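Local coordinates for ABC-type transport system, sugar-family extracellular solute-binding protein (Peptoclostridium difficile 630, PDB 6HNI) that binds tyrosine as the solute-binding lipoprotein of a probable ABC-type transport system and has adhesive properties, at residues Leu212-Asp217 against Ser222-Val227; Ile230-Lys235 against Glu295-Ala300; Val238-Ser243 against Lys248-Cys253. The protein carries 1 engineered substitution. All coordinates share one frame; numbering follows the deposited sequence.

Interaction 1 of 3, residues Leu212-Asp217 against Ser222-Val227; sequences LYVPTD and SSMPIV. With TYR (tyrosine), chain B; EDO (1,2-ethanediol), chain F.
Leu212 holds CG anti to the backbone N (chi1 -170°), and Val227 does the same with CG1 (chi1 172°), which, with Leu212 chi2 at 71°, brings CD2 against Val227 CG1. The two atoms meet at 3.7 Å, with the side chains crossing at about a right angle. A turn closer to the start of the helix, Met224 bends at both chi2 and chi3, and in one of its two modelled conformers SD lies 4.2 Å from Val214 CG2 as the side chains slide past each other in opposite directions. All four residues are buried and the contact is wholly apolar, with only about 130 Å² buried in total; Ile202 also packs on Leu212, and Val198 on Val227.

Past the strand the backbone makes an inverse gamma turn centred on Thr216, whose OG1 accepts a hydrogen bond from N of the bound tyrosine at 2.9 Å. Asp217 is then the N-cap of the short helix 218-221, its OD1 receiving Val220 N and OD2 held by Ser169 and Asn163. The strand, the connection with this short helix and then helix 224-233 are as in a periplasmic-binding-protein lobe, where the loop at a parallel strand's C-terminal end contributes to the ligand cleft.

Interaction 2 of 3, residues Ile230-Lys235 against Glu295-Ala300; sequences IATENK and EDILKA
Thr232 points its side chain from the backbone toward helix 295-300 and divides its two branches between Ala300 and Ile297. The methyl CG2, anti to the backbone N, meets Ala300 CB at 3.8 Å. The hydroxyl branch turns to Ile297 instead, where OG1 lies 3.9 Å from CD1 and 4.1 Å from CG2; the two side chains cross obliquely. These are van der Waals contacts, since the hydroxyl has its polar partner within its own helix, at Ser228 O. Thr232 and Ala300 also mark the closest backbone approach, with their CA atoms 7.2 Å apart.

Lys235 arrives from the end of the helix. Its chain, bent at chi2 and chi4, brings NZ within 3.6 Å of Ala300 O, too long to count as a hydrogen bond. The residue sits at positive phi (61°) in a Schellman motif, and its N bonds back to Thr232 O at 3.0 Å. One residue earlier, Asn234 closes the last turn: ND2 donates to Ile230 O at 2.9 Å with an N-H...O angle of 155°, while Asn234 N reaches the same oxygen from the opposite face of its carbonyl plane.

This small surface helix-helix contact, burying about 160 Å² with its centre about 23 Å from the centre of the chain, joins helix 224-233, which leads to strand 238-240 of the parallel sheet, to helix 295-300 at the end of strand 290-294 of the mixed sheet. Ile230 also packs on Ile202 and Ser203 of helix 198-205. Asn294 OD1 accepts from Ile297 N, and Asp296 OD2 from Thr316 N past strand 311-314.

Interaction 3 of 3, residues Val238-Ser243 against Lys248-Cys253; sequences VIAAES and KGALAC. With TYR (tyrosine), chain B.
Ala240 N donates to Ala252 O at 2.9 Å, with an N-H...O angle of 160° and the donor nearly along the C=O axis. Val238 O is gripped by two successive amides: Leu251 N reaches it in the carbonyl plane at 2.9 Å (140°), and Ala252 N adds a weak bond at 3.4 Å. Ile239 therefore sits between the two bonding residues in a single parallel bridge to Ala252, a pattern reinforced by a CA-H...O contact from Ile239 to Ala252 O.

Past the strand, Glu242 leaves this pairing and points away from 248-253. Its OE2 accepts a very short hydrogen bond, 2.5 Å, from OH of the bound tyrosine, while OE1 caps Gly244 N at the start of helix 243-247; one carboxylate thus ties the ligand to a helix end.

The packing is close around Cys253, whose CB stands 3.1 Å from Ala240 O. Its chi1 of 74° places SG between the backbone N and the carbonyl carbon, against Ser243 CA at 3.5 Å. Val238 CG1 packs on Ala250 CB at 3.9 Å beside the bridge, and within the bridged pair Ile239, though its side chain starts away from 248-253, brings CD1 back to Ala252 CB at 4.1 Å. Gly249, at positive phi, closes helix 243-247 in a Schellman motif.

Strand 238-240 is an outermost strand of the four-stranded parallel sheet, pairing with strand 211-214, and the bridge joins it to strand 252-255 of the three-stranded mixed sheet, which pairs with strand 290-294. Helix 224-233 packs alongside through Met224 on Ala250.

Interactions 1 and 3 lie about 8 Å apart, centre to centre, and share one sheet: Val214 N approaches Ile239 O, and Leu212 O approaches Ile239 N, each pair at 2.8 Å, both probable hydrogen bonds. From these neighbouring strands they reach the ligand at two ends, Thr216 at its amino group and Glu242 at its phenol hydroxyl. Interaction 2 is more remote, about 14 Å from interaction 1 and 12 Å from interaction 3 between centres, and does not touch the tyrosine. Helix 224-233 serves both interactions 1 and 2, and interaction 2 abuts interaction 3 where Ile297 CG1 packs 3.3 Å from Gly249 O and Ala231 CB 3.6 Å from Val238 CG2.

Interaction 1 of 3, residues Leu212-Asp217 against Ser222-Val227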
ATOM      1  N   LEU A 212      17.830  -3.123  -2.325  1.00 11.57           N
ATOM      2  CA  LEU A 212      16.864  -2.497  -1.402  1.00 10.55           C
ATOM      3  C   LEU A 212      15.487  -3.102  -1.658  1.00 10.79           C
ATOM      4  O   LEU A 212      15.106  -3.216  -2.836  1.00 13.69           O
ATOM      5  CB  LEU A 212      16.771  -1.045  -1.620  1.00 11.30           C
ATOM      6  CG  LEU A 212      15.998  -0.279  -0.565  1.00 12.61           C
ATOM      7  CD1 LEU A 212      16.685  -0.166   0.772  1.00 14.45           C
ATOM      8  CD2 LEU A 212      15.653   1.103  -1.080  1.00 14.65           C
ATOM      9  N   TYR A 213      14.839  -3.508  -0.588  1.00 10.69           N
ATOM     10  CA  TYR A 213      13.399  -3.927  -0.681  1.00 10.66           C
ATOM     11  C   TYR A 213      12.537  -2.813  -0.107  1.00 11.70           C
ATOM     12  O   TYR A 213      12.779  -2.335   1.004  1.00 13.19           O
ATOM     13  CB  TYR A 213      13.201  -5.213   0.081  1.00 11.63           C
ATOM     14  CG  TYR A 213      11.759  -5.738   0.005  1.00 12.20           C
ATOM     15  CD1 TYR A 213      11.307  -6.401  -1.114  1.00 13.58           C
ATOM     16  CD2 TYR A 213      10.846  -5.547   1.039  1.00 13.07           C
ATOM     17  CE1 TYR A 213       9.968  -6.834  -1.184  1.00 15.02           C
ATOM     18  CE2 TYR A 213       9.542  -6.011   0.951  1.00 12.97           C
ATOM     19  CZ  TYR A 213       9.176  -6.681  -0.150  1.00 12.46           C
ATOM     20  OH  TYR A 213       7.821  -7.116  -0.221  1.00 14.14           O
ATOM     21  N   VAL A 214      11.502  -2.419  -0.858  1.00 12.19           N
ATOM     22  CA  VAL A 214      10.572  -1.390  -0.401  1.00 11.51           C
ATOM     23  C   VAL A 214       9.237  -2.048  -0.056  1.00 11.21           C
ATOM     24  O   VAL A 214       8.468  -2.428  -0.977  1.00 13.28           O
ATOM     25  CB  VAL A 214      10.448  -0.270  -1.418  1.00 11.75           C
ATOM     26  CG1 VAL A 214       9.435   0.785  -0.966  1.00 11.57           C
ATOM     27  CG2 VAL A 214      11.815   0.373  -1.699  1.00 13.30           C
ATOM     28  N   PRO A 215       8.934  -2.179   1.218  1.00 11.14           N
ATOM     29  CA  PRO A 215       7.605  -2.688   1.610  1.00 12.11           C
ATOM     30  C   PRO A 215       6.538  -1.649   1.271  1.00 11.39           C
ATOM     31  O   PRO A 215       6.801  -0.577   0.774  1.00 12.07           O
ATOM     32  CB  PRO A 215       7.718  -2.874   3.130  1.00 13.11           C
ATOM     33  CG  PRO A 215       8.972  -2.241   3.539  1.00 16.62           C
ATOM     34  CD  PRO A 215       9.681  -1.648   2.387  1.00 14.04           C
ATOM     35  N   THR A 216       5.276  -2.062   1.504  1.00 10.98           N
ATOM     36  CA  THR A 216       4.164  -1.106   1.379  1.00 11.20           C
ATOM     37  C   THR A 216       4.053  -0.177   2.594  1.00 11.75           C
ATOM     38  O   THR A 216       3.242  -0.330   3.481  1.00 13.20           O
ATOM     39  CB  THR A 216       2.813  -1.818   1.045  1.00 11.55           C
ATOM     40  OG1 THR A 216       2.409  -2.637   2.094  1.00 12.82           O
ATOM     41  CG2 THR A 216       2.960  -2.563  -0.271  1.00 12.20           C
ATOM     42  N   ASP A 217       5.086   0.703   2.662  1.00 12.29           N
ATOM     43  CA  ASP A 217       5.274   1.719   3.636  1.00  9.78           C
ATOM     44  C   ASP A 217       4.932   3.083   3.016  1.00 10.94           C
ATOM     45  O   ASP A 217       5.445   3.451   1.972  1.00 12.02           O
ATOM     46  CB  ASP A 217       6.793   1.723   4.003  1.00 10.85           C
ATOM     47  CG  ASP A 217       7.114   2.723   5.086  1.00 12.51           C
ATOM     48  OD1 ASP A 217       7.320   3.930   4.808  1.00 15.14           O
ATOM     49  OD2 ASP A 217       7.166   2.279   6.245  1.00 17.27           O
ATOM     50  N   SER A 222       5.992   7.549  -0.565  1.00 12.99           N
ATOM     51  CA  SER A 222       5.829   8.981  -0.846  0.60 14.15           C
ATOM     52  C   SER A 222       7.102   9.742  -1.170  1.00 14.72           C
ATOM     53  O   SER A 222       7.045  10.899  -1.646  1.00 19.11           O
ATOM     54  CB  SER A 222       5.236   9.644   0.364  0.60 13.39           C
ATOM     55  OG  SER A 222       3.928   9.151   0.550  0.60 16.37           O
ATOM     56  N   SER A 223       8.245   9.104  -0.877  1.00 13.28           N
ATOM     57  CA  SER A 223       9.577   9.653  -1.152  1.00 12.12           C
ATOM     58  C   SER A 223      10.357   8.841  -2.135  1.00 11.90           C
ATOM     59  O   SER A 223      11.618   8.979  -2.222  1.00 15.05           O
ATOM     60  CB  SER A 223      10.333   9.780   0.159  1.00 18.01           C
ATOM     61  OG  SER A 223       9.904  10.934   0.841  1.00 23.46           O
ATOM     62  N   MET A 224       9.698   8.058  -2.956  1.00 14.46           N
ATOM     63  CA  MET A 224      10.388   7.148  -3.878  0.50 13.73           C
ATOM     64  C   MET A 224      11.310   7.824  -4.883  1.00 14.21           C
ATOM     65  O   MET A 224      12.381   7.323  -5.157  1.00 16.89           O
ATOM     66  CB  MET A 224       9.409   6.212  -4.609  0.50 15.27           C
ATOM     67  CG  MET A 224       9.245   4.898  -3.878  0.50 18.07           C
ATOM     68  SD  MET A 224      10.770   3.931  -3.569  0.50 17.73           S
ATOM     69  CE  MET A 224      11.676   4.149  -5.107  0.50 19.58           C
ATOM     70  N   PRO A 225      10.900   8.981  -5.436  1.00 13.77           N
ATOM     71  CA  PRO A 225      11.830   9.610  -6.393  1.00 15.42           C
ATOM     72  C   PRO A 225      13.214   9.935  -5.796  1.00 15.16           C
ATOM     73  O   PRO A 225      14.211   9.824  -6.525  1.00 16.12           O
ATOM     74  CB  PRO A 225      11.073  10.851  -6.838  1.00 15.67           C
ATOM     75  CG  PRO A 225       9.612  10.431  -6.692  1.00 17.07           C
ATOM     76  CD  PRO A 225       9.582   9.639  -5.423  1.00 15.55           C
ATOM     77  N   ILE A 226      13.261  10.328  -4.532  1.00 14.17           N
ATOM     78  CA  ILE A 226      14.528  10.537  -3.815  1.00 13.06           C
ATOM     79  C   ILE A 226      15.287   9.225  -3.628  1.00 13.34           C
ATOM     80  O   ILE A 226      16.506   9.140  -3.907  1.00 14.79           O
ATOM     81  CB  ILE A 226      14.296  11.217  -2.444  1.00 15.04           C
ATOM     82  CG1 ILE A 226      13.746  12.638  -2.654  1.00 17.70           C
ATOM     83  CG2 ILE A 226      15.618  11.313  -1.639  1.00 15.55           C
ATOM     84  CD1 ILE A 226      13.265  13.341  -1.408  1.00 19.38           C
ATOM     85  N   VAL A 227      14.601   8.197  -3.140  1.00 13.39           N
ATOM     86  CA  VAL A 227      15.208   6.898  -2.935  1.00 14.07           C
ATOM     87  C   VAL A 227      15.787   6.363  -4.227  1.00 13.86           C
ATOM     88  O   VAL A 227      16.965   5.937  -4.263  1.00 15.33           O
ATOM     89  CB  VAL A 227      14.224   5.902  -2.306  1.00 15.27           C
ATOM     90  CG1 VAL A 227      14.795   4.491  -2.282  1.00 17.05           C
ATOM     91  CG2 VAL A 227      13.819   6.342  -0.932  1.00 14.77           C
TER
HETATM   92  N   TYR B 401      -0.030  -1.155   2.826  1.00 10.93           N
HETATM   93  CA  TYR B 401      -0.063   0.256   3.250  1.00 10.93           C
HETATM   94  C   TYR B 401      -0.881   0.384   4.525  1.00 11.51           C
HETATM   95  O   TYR B 401      -1.146   1.508   4.933  1.00 11.91           O
HETATM   96  CB  TYR B 401      -0.456   1.215   2.108  1.00 10.40           C
HETATM   97  CG  TYR B 401       0.551   1.246   1.007  1.00  9.31           C
HETATM   98  CD1 TYR B 401       1.845   1.794   1.252  1.00 10.39           C
HETATM   99  CD2 TYR B 401       0.340   0.713  -0.229  1.00 11.24           C
HETATM  100  CE1 TYR B 401       2.806   1.754   0.276  1.00 11.71           C
HETATM  101  CE2 TYR B 401       1.295   0.669  -1.222  1.00 10.99           C
HETATM  102  CZ  TYR B 401       2.578   1.203  -0.956  1.00 11.01           C
HETATM  103  OH  TYR B 401       3.553   1.161  -1.934  1.00 12.96           O
HETATM  104  OXT TYR B 401      -1.173  -0.605   5.165  1.00 11.69           O
HETATM  105  C1  EDO F 405       9.918  13.074  -3.515  1.00 23.37           C
HETATM  106  O1  EDO F 405      10.665  11.908  -3.483  1.00 28.39           O
HETATM  107  C2  EDO F 405      10.121  13.904  -4.763  1.00 43.70           C
HETATM  108  O2  EDO F 405      11.238  14.777  -4.599  1.00 43.96           O

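Interaction 2 of 3, residues Ile230-Lys235 against Glu295-Ala300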
ATOM      1  N   ILE A 230      19.111   8.341  -5.515  1.00 13.62           N
ATOM      2  CA  ILE A 230      20.327   7.981  -4.776  1.00 13.33           C
ATOM      3  C   ILE A 230      20.701   6.499  -4.985  1.00 14.82           C
ATOM      4  O   ILE A 230      21.878   6.135  -5.148  1.00 17.29           O
ATOM      5  CB  ILE A 230      20.194   8.316  -3.274  1.00 13.99           C
ATOM      6  CG1 ILE A 230      20.089   9.844  -3.099  1.00 16.37           C
ATOM      7  CG2 ILE A 230      21.383   7.796  -2.466  1.00 14.65           C
ATOM      8  CD1 ILE A 230      19.593  10.321  -1.772  1.00 16.60           C
ATOM      9  N   ALA A 231      19.713   5.616  -4.972  1.00 14.21           N
ATOM     10  CA  ALA A 231      20.015   4.199  -5.163  1.00 14.81           C
ATOM     11  C   ALA A 231      20.621   3.927  -6.536  1.00 15.86           C
ATOM     12  O   ALA A 231      21.607   3.178  -6.653  1.00 17.46           O
ATOM     13  CB  ALA A 231      18.758   3.360  -4.976  1.00 14.69           C
ATOM     14  N   THR A 232      20.029   4.515  -7.565  1.00 15.95           N
ATOM     15  CA  THR A 232      20.389   4.250  -8.937  1.00 17.19           C
ATOM     16  C   THR A 232      21.783   4.817  -9.231  1.00 17.20           C
ATOM     17  O   THR A 232      22.564   4.200  -9.953  1.00 21.40           O
ATOM     18  CB  THR A 232      19.322   4.787  -9.917  1.00 18.66           C
ATOM     19  OG1 THR A 232      18.063   4.233  -9.545  1.00 20.65           O
ATOM     20  CG2 THR A 232      19.610   4.369 -11.338  1.00 20.59           C
ATOM     21  N   GLU A 233      22.090   5.982  -8.675  1.00 18.12           N
ATOM     22  CA  GLU A 233      23.447   6.578  -8.787  1.00 18.18           C
ATOM     23  C   GLU A 233      24.551   5.673  -8.219  1.00 17.58           C
ATOM     24  O   GLU A 233      25.647   5.624  -8.749  1.00 23.51           O
ATOM     25  CB  GLU A 233      23.496   7.963  -8.113  1.00 22.83           C
ATOM     26  CG  GLU A 233      22.953   9.049  -9.020  1.00 29.05           C
ATOM     27  CD  GLU A 233      23.185  10.479  -8.565  1.00 38.40           C
ATOM     28  OE1 GLU A 233      23.831  10.706  -7.521  1.00 40.05           O
ATOM     29  OE2 GLU A 233      22.700  11.391  -9.283  1.00 44.58           O
ATOM     30  N   ASN A 234      24.159   4.926  -7.176  1.00 17.37           N
ATOM     31  CA  ASN A 234      24.971   3.939  -6.469  1.00 16.22           C
ATOM     32  C   ASN A 234      24.848   2.501  -6.986  1.00 15.26           C
ATOM     33  O   ASN A 234      25.403   1.571  -6.409  1.00 18.65           O
ATOM     34  CB  ASN A 234      24.754   4.103  -4.960  1.00 19.64           C
ATOM     35  CG  ASN A 234      25.385   5.399  -4.446  1.00 18.22           C
ATOM     36  OD1 ASN A 234      26.602   5.488  -4.388  1.00 20.08           O
ATOM     37  ND2 ASN A 234      24.588   6.424  -4.168  1.00 17.51           N
ATOM     38  N   LYS A 235      24.097   2.325  -8.100  1.00 18.52           N
ATOM     39  CA  LYS A 235      23.945   1.031  -8.786  1.00 18.61           C
ATOM     40  C   LYS A 235      23.303  -0.044  -7.894  1.00 17.40           C
ATOM     41  O   LYS A 235      23.588  -1.220  -8.032  1.00 20.25           O
ATOM     42  CB  LYS A 235      25.289   0.536  -9.386  1.00 20.56           C
ATOM     43  CG  LYS A 235      25.980   1.542 -10.271  1.00 25.32           C
ATOM     44  CD  LYS A 235      25.221   1.912 -11.522  1.00 32.46           C
ATOM     45  CE  LYS A 235      25.938   3.082 -12.187  1.00 39.79           C
ATOM     46  NZ  LYS A 235      25.897   2.963 -13.661  1.00 49.74           N
ATOM     47  N   GLU A 295      11.729   0.385 -17.233  1.00 20.51           N
ATOM     48  CA  GLU A 295      12.770   0.200 -18.257  0.50 21.16           C
ATOM     49  C   GLU A 295      13.844   1.286 -18.232  1.00 20.19           C
ATOM     50  O   GLU A 295      14.943   1.068 -18.712  1.00 24.95           O
ATOM     51  CB  GLU A 295      12.171   0.076 -19.676  0.50 24.51           C
ATOM     52  CG  GLU A 295      11.505   1.316 -20.258  0.50 24.86           C
ATOM     53  CD  GLU A 295      11.124   1.136 -21.737  0.50 29.07           C
ATOM     54  OE1 GLU A 295      11.739   1.776 -22.612  0.50 30.00           O
ATOM     55  OE2 GLU A 295      10.210   0.345 -22.043  0.50 26.26           O
ATOM     56  N   ASP A 296      13.512   2.480 -17.712  1.00 20.75           N
ATOM     57  CA  ASP A 296      14.483   3.586 -17.641  1.00 22.53           C
ATOM     58  C   ASP A 296      15.520   3.267 -16.570  1.00 19.57           C
ATOM     59  O   ASP A 296      16.720   3.468 -16.754  1.00 22.33           O
ATOM     60  CB  ASP A 296      13.811   4.916 -17.256  1.00 24.72           C
ATOM     61  CG  ASP A 296      12.865   5.436 -18.318  1.00 29.20           C
ATOM     62  OD1 ASP A 296      13.268   5.348 -19.495  1.00 38.57           O
ATOM     63  OD2 ASP A 296      11.749   5.933 -17.975  1.00 36.64           O
ATOM     64  N   ILE A 297      15.045   2.764 -15.443  1.00 17.93           N
ATOM     65  CA  ILE A 297      15.928   2.344 -14.333  1.00 18.25           C
ATOM     66  C   ILE A 297      16.756   1.125 -14.736  1.00 19.12           C
ATOM     67  O   ILE A 297      17.946   1.087 -14.458  1.00 19.12           O
ATOM     68  CB  ILE A 297      15.115   2.065 -13.033  1.00 16.83           C
ATOM     69  CG1 ILE A 297      14.392   3.319 -12.552  1.00 17.55           C
ATOM     70  CG2 ILE A 297      15.985   1.549 -11.905  1.00 15.70           C
ATOM     71  CD1 ILE A 297      15.258   4.521 -12.245  1.00 18.62           C
ATOM     72  N   LEU A 298      16.146   0.169 -15.440  1.00 19.56           N
ATOM     73  CA  LEU A 298      16.839  -1.009 -15.951  1.00 19.23           C
ATOM     74  C   LEU A 298      18.049  -0.593 -16.803  1.00 22.07           C
ATOM     75  O   LEU A 298      19.147  -1.105 -16.622  1.00 22.88           O
ATOM     76  CB  LEU A 298      15.927  -1.858 -16.808  1.00 21.69           C
ATOM     77  CG  LEU A 298      16.449  -3.215 -17.272  1.00 22.86           C
ATOM     78  CD1 LEU A 298      16.520  -4.210 -16.138  1.00 22.85           C
ATOM     79  CD2 LEU A 298      15.543  -3.735 -18.358  1.00 23.73           C
ATOM     80  N   LYS A 299      17.815   0.345 -17.723  1.00 21.14           N
ATOM     81  CA  LYS A 299      18.854   0.834 -18.604  1.00 22.81           C
ATOM     82  C   LYS A 299      19.911   1.616 -17.816  1.00 24.07           C
ATOM     83  O   LYS A 299      21.113   1.449 -18.062  1.00 26.05           O
ATOM     84  CB  LYS A 299      18.263   1.703 -19.722  1.00 22.98           C
ATOM     85  CG  LYS A 299      19.321   2.243 -20.681  1.00 28.10           C
ATOM     86  CD  LYS A 299      18.690   3.076 -21.775  1.00 36.22           C
ATOM     87  CE  LYS A 299      19.746   3.919 -22.464  1.00 42.52           C
ATOM     88  NZ  LYS A 299      19.128   4.762 -23.518  1.00 52.66           N
ATOM     89  N   ALA A 300      19.498   2.456 -16.878  1.00 22.80           N
ATOM     90  CA  ALA A 300      20.456   3.203 -16.041  1.00 23.55           C
ATOM     91  C   ALA A 300      21.383   2.281 -15.244  1.00 21.82           C
ATOM     92  O   ALA A 300      22.543   2.637 -14.988  1.00 25.20           O
ATOM     93  CB  ALA A 300      19.735   4.155 -15.104  1.00 22.88           C
TER

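Interaction 3 of 3, residues Val238-Ser243 against Lys248-Cys253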
ATOM      1  N   VAL A 238      16.486  -1.636  -6.696  1.00 14.21           N
ATOM      2  CA  VAL A 238      15.397  -1.504  -5.732  1.00 12.69           C
ATOM      3  C   VAL A 238      14.146  -2.333  -6.187  1.00 11.12           C
ATOM      4  O   VAL A 238      13.629  -2.090  -7.270  1.00 13.34           O
ATOM      5  CB  VAL A 238      14.991  -0.029  -5.602  1.00 13.73           C
ATOM      6  CG1 VAL A 238      13.910   0.118  -4.584  1.00 14.75           C
ATOM      7  CG2 VAL A 238      16.201   0.832  -5.205  1.00 14.32           C
ATOM      8  N   ILE A 239      13.817  -3.299  -5.371  1.00 12.45           N
ATOM      9  CA  ILE A 239      12.596  -4.121  -5.588  1.00 12.59           C
ATOM     10  C   ILE A 239      11.568  -3.561  -4.650  1.00 12.23           C
ATOM     11  O   ILE A 239      11.720  -3.535  -3.444  1.00 14.66           O
ATOM     12  CB  ILE A 239      12.875  -5.594  -5.268  1.00 13.91           C
ATOM     13  CG1 ILE A 239      13.973  -6.176  -6.157  1.00 16.62           C
ATOM     14  CG2 ILE A 239      11.594  -6.396  -5.373  1.00 13.78           C
ATOM     15  CD1 ILE A 239      13.822  -5.971  -7.624  1.00 21.09           C
ATOM     16  N   ALA A 240      10.398  -3.214  -5.227  1.00 11.24           N
ATOM     17  CA  ALA A 240       9.277  -2.751  -4.406  1.00 11.23           C
ATOM     18  C   ALA A 240       8.195  -3.809  -4.336  1.00 11.16           C
ATOM     19  O   ALA A 240       8.078  -4.655  -5.246  1.00 13.20           O
ATOM     20  CB  ALA A 240       8.685  -1.477  -4.976  1.00 12.76           C
ATOM     21  N   ALA A 241       7.378  -3.717  -3.306  1.00 11.76           N
ATOM     22  CA  ALA A 241       6.240  -4.643  -3.119  1.00 11.66           C
ATOM     23  C   ALA A 241       5.119  -4.469  -4.139  1.00 11.65           C
ATOM     24  O   ALA A 241       4.395  -5.435  -4.359  1.00 13.42           O
ATOM     25  CB  ALA A 241       5.691  -4.491  -1.729  1.00 12.54           C
ATOM     26  N   GLU A 242       5.010  -3.306  -4.749  1.00 11.41           N
ATOM     27  CA  GLU A 242       3.952  -3.017  -5.734  1.00 11.38           C
ATOM     28  C   GLU A 242       4.398  -1.997  -6.723  1.00 11.09           C
ATOM     29  O   GLU A 242       5.542  -1.505  -6.618  1.00 13.89           O
ATOM     30  CB  GLU A 242       2.643  -2.648  -5.033  1.00 13.05           C
ATOM     31  CG  GLU A 242       2.671  -1.417  -4.142  1.00 12.81           C
ATOM     32  CD  GLU A 242       2.301  -0.109  -4.825  1.00 13.46           C
ATOM     33  OE1 GLU A 242       1.732  -0.126  -5.960  1.00 15.32           O
ATOM     34  OE2 GLU A 242       2.552   0.974  -4.217  1.00 14.23           O
ATOM     35  N   SER A 243       3.604  -1.733  -7.747  1.00 12.74           N
ATOM     36  CA  SER A 243       4.069  -1.025  -8.912  1.00 13.68           C
ATOM     37  C   SER A 243       4.166   0.492  -8.768  1.00 13.18           C
ATOM     38  O   SER A 243       4.857   1.111  -9.561  1.00 14.15           O
ATOM     39  CB  SER A 243       3.279  -1.399 -10.144  1.00 13.24           C
ATOM     40  OG  SER A 243       1.953  -0.899 -10.114  1.00 18.24           O
ATOM     41  N   LYS A 248       7.595   5.352  -9.904  1.00 15.60           N
ATOM     42  CA  LYS A 248       8.334   6.472  -9.309  1.00 15.54           C
ATOM     43  C   LYS A 248       9.857   6.225  -9.231  1.00 16.16           C
ATOM     44  O   LYS A 248      10.567   7.033  -8.617  1.00 22.23           O
ATOM     45  CB  LYS A 248       7.794   6.807  -7.899  1.00 16.73           C
ATOM     46  CG  LYS A 248       6.312   7.237  -7.824  1.00 19.64           C
ATOM     47  CD  LYS A 248       6.064   8.600  -8.490  1.00 23.77           C
ATOM     48  CE  LYS A 248       4.609   9.046  -8.504  1.00 26.47           C
ATOM     49  NZ  LYS A 248       4.553  10.220  -9.416  1.00 38.32           N
ATOM     50  N   GLY A 249      10.373   5.167  -9.869  1.00 15.23           N
ATOM     51  CA  GLY A 249      11.775   4.946 -10.018  1.00 14.43           C
ATOM     52  C   GLY A 249      12.414   3.759  -9.316  1.00 15.18           C
ATOM     53  O   GLY A 249      13.614   3.611  -9.395  1.00 17.14           O
ATOM     54  N   ALA A 250      11.668   2.896  -8.653  1.00 13.21           N
ATOM     55  CA  ALA A 250      12.186   1.577  -8.290  1.00 12.74           C
ATOM     56  C   ALA A 250      12.412   0.749  -9.574  1.00 12.94           C
ATOM     57  O   ALA A 250      11.824   1.013 -10.617  1.00 15.80           O
ATOM     58  CB  ALA A 250      11.230   0.845  -7.341  1.00 14.00           C
ATOM     59  N   LEU A 251      13.190  -0.328  -9.469  1.00 12.71           N
ATOM     60  CA  LEU A 251      13.451  -1.151 -10.629  1.00 13.62           C
ATOM     61  C   LEU A 251      12.295  -2.072 -11.010  1.00 13.98           C
ATOM     62  O   LEU A 251      11.931  -2.143 -12.190  1.00 14.00           O
ATOM     63  CB  LEU A 251      14.698  -2.014 -10.444  1.00 13.99           C
ATOM     64  CG  LEU A 251      15.044  -3.015 -11.524  1.00 14.80           C
ATOM     65  CD1 LEU A 251      15.286  -2.304 -12.833  1.00 16.15           C
ATOM     66  CD2 LEU A 251      16.255  -3.861 -11.123  1.00 14.81           C
ATOM     67  N   ALA A 252      11.772  -2.802 -10.031  1.00 12.62           N
ATOM     68  CA  ALA A 252      10.814  -3.872 -10.352  1.00 13.68           C
ATOM     69  C   ALA A 252       9.957  -4.263  -9.187  1.00 11.97           C
ATOM     70  O   ALA A 252      10.300  -4.012  -8.024  1.00 11.95           O
ATOM     71  CB  ALA A 252      11.532  -5.095 -10.861  1.00 15.20           C
ATOM     72  N   CYS A 253       8.816  -4.894  -9.508  1.00 12.60           N
ATOM     73  CA  CYS A 253       7.915  -5.469  -8.521  1.00 12.54           C
ATOM     74  C   CYS A 253       7.181  -6.668  -9.109  1.00 13.42           C
ATOM     75  O   CYS A 253       7.157  -6.847 -10.331  1.00 13.53           O
ATOM     76  CB  CYS A 253       6.906  -4.423  -8.071  1.00 11.71           C
ATOM     77  SG  CYS A 253       5.645  -4.077  -9.326  1.00 16.43           S
TER
HETATM   78  N   TYR B 401      -0.030  -1.155   2.826  1.00 10.93           N
HETATM   79  CA  TYR B 401      -0.063   0.256   3.250  1.00 10.93           C
HETATM   80  C   TYR B 401      -0.881   0.384   4.525  1.00 11.51           C
HETATM   81  O   TYR B 401      -1.146   1.508   4.933  1.00 11.91           O
HETATM   82  CB  TYR B 401      -0.456   1.215   2.108  1.00 10.40           C
HETATM   83  CG  TYR B 401       0.551   1.246   1.007  1.00  9.31           C
HETATM   84  CD1 TYR B 401       1.845   1.794   1.252  1.00 10.39           C
HETATM   85  CD2 TYR B 401       0.340   0.713  -0.229  1.00 11.24           C
HETATM   86  CE1 TYR B 401       2.806   1.754   0.276  1.00 11.71           C
HETATM   87  CE2 TYR B 401       1.295   0.669  -1.222  1.00 10.99           C
HETATM   88  CZ  TYR B 401       2.578   1.203  -0.956  1.00 11.01           C
HETATM   89  OH  TYR B 401       3.553   1.161  -1.934  1.00 12.96           O
HETATM   90  OXT TYR B 401      -1.173  -0.605   5.165  1.00 11.69           O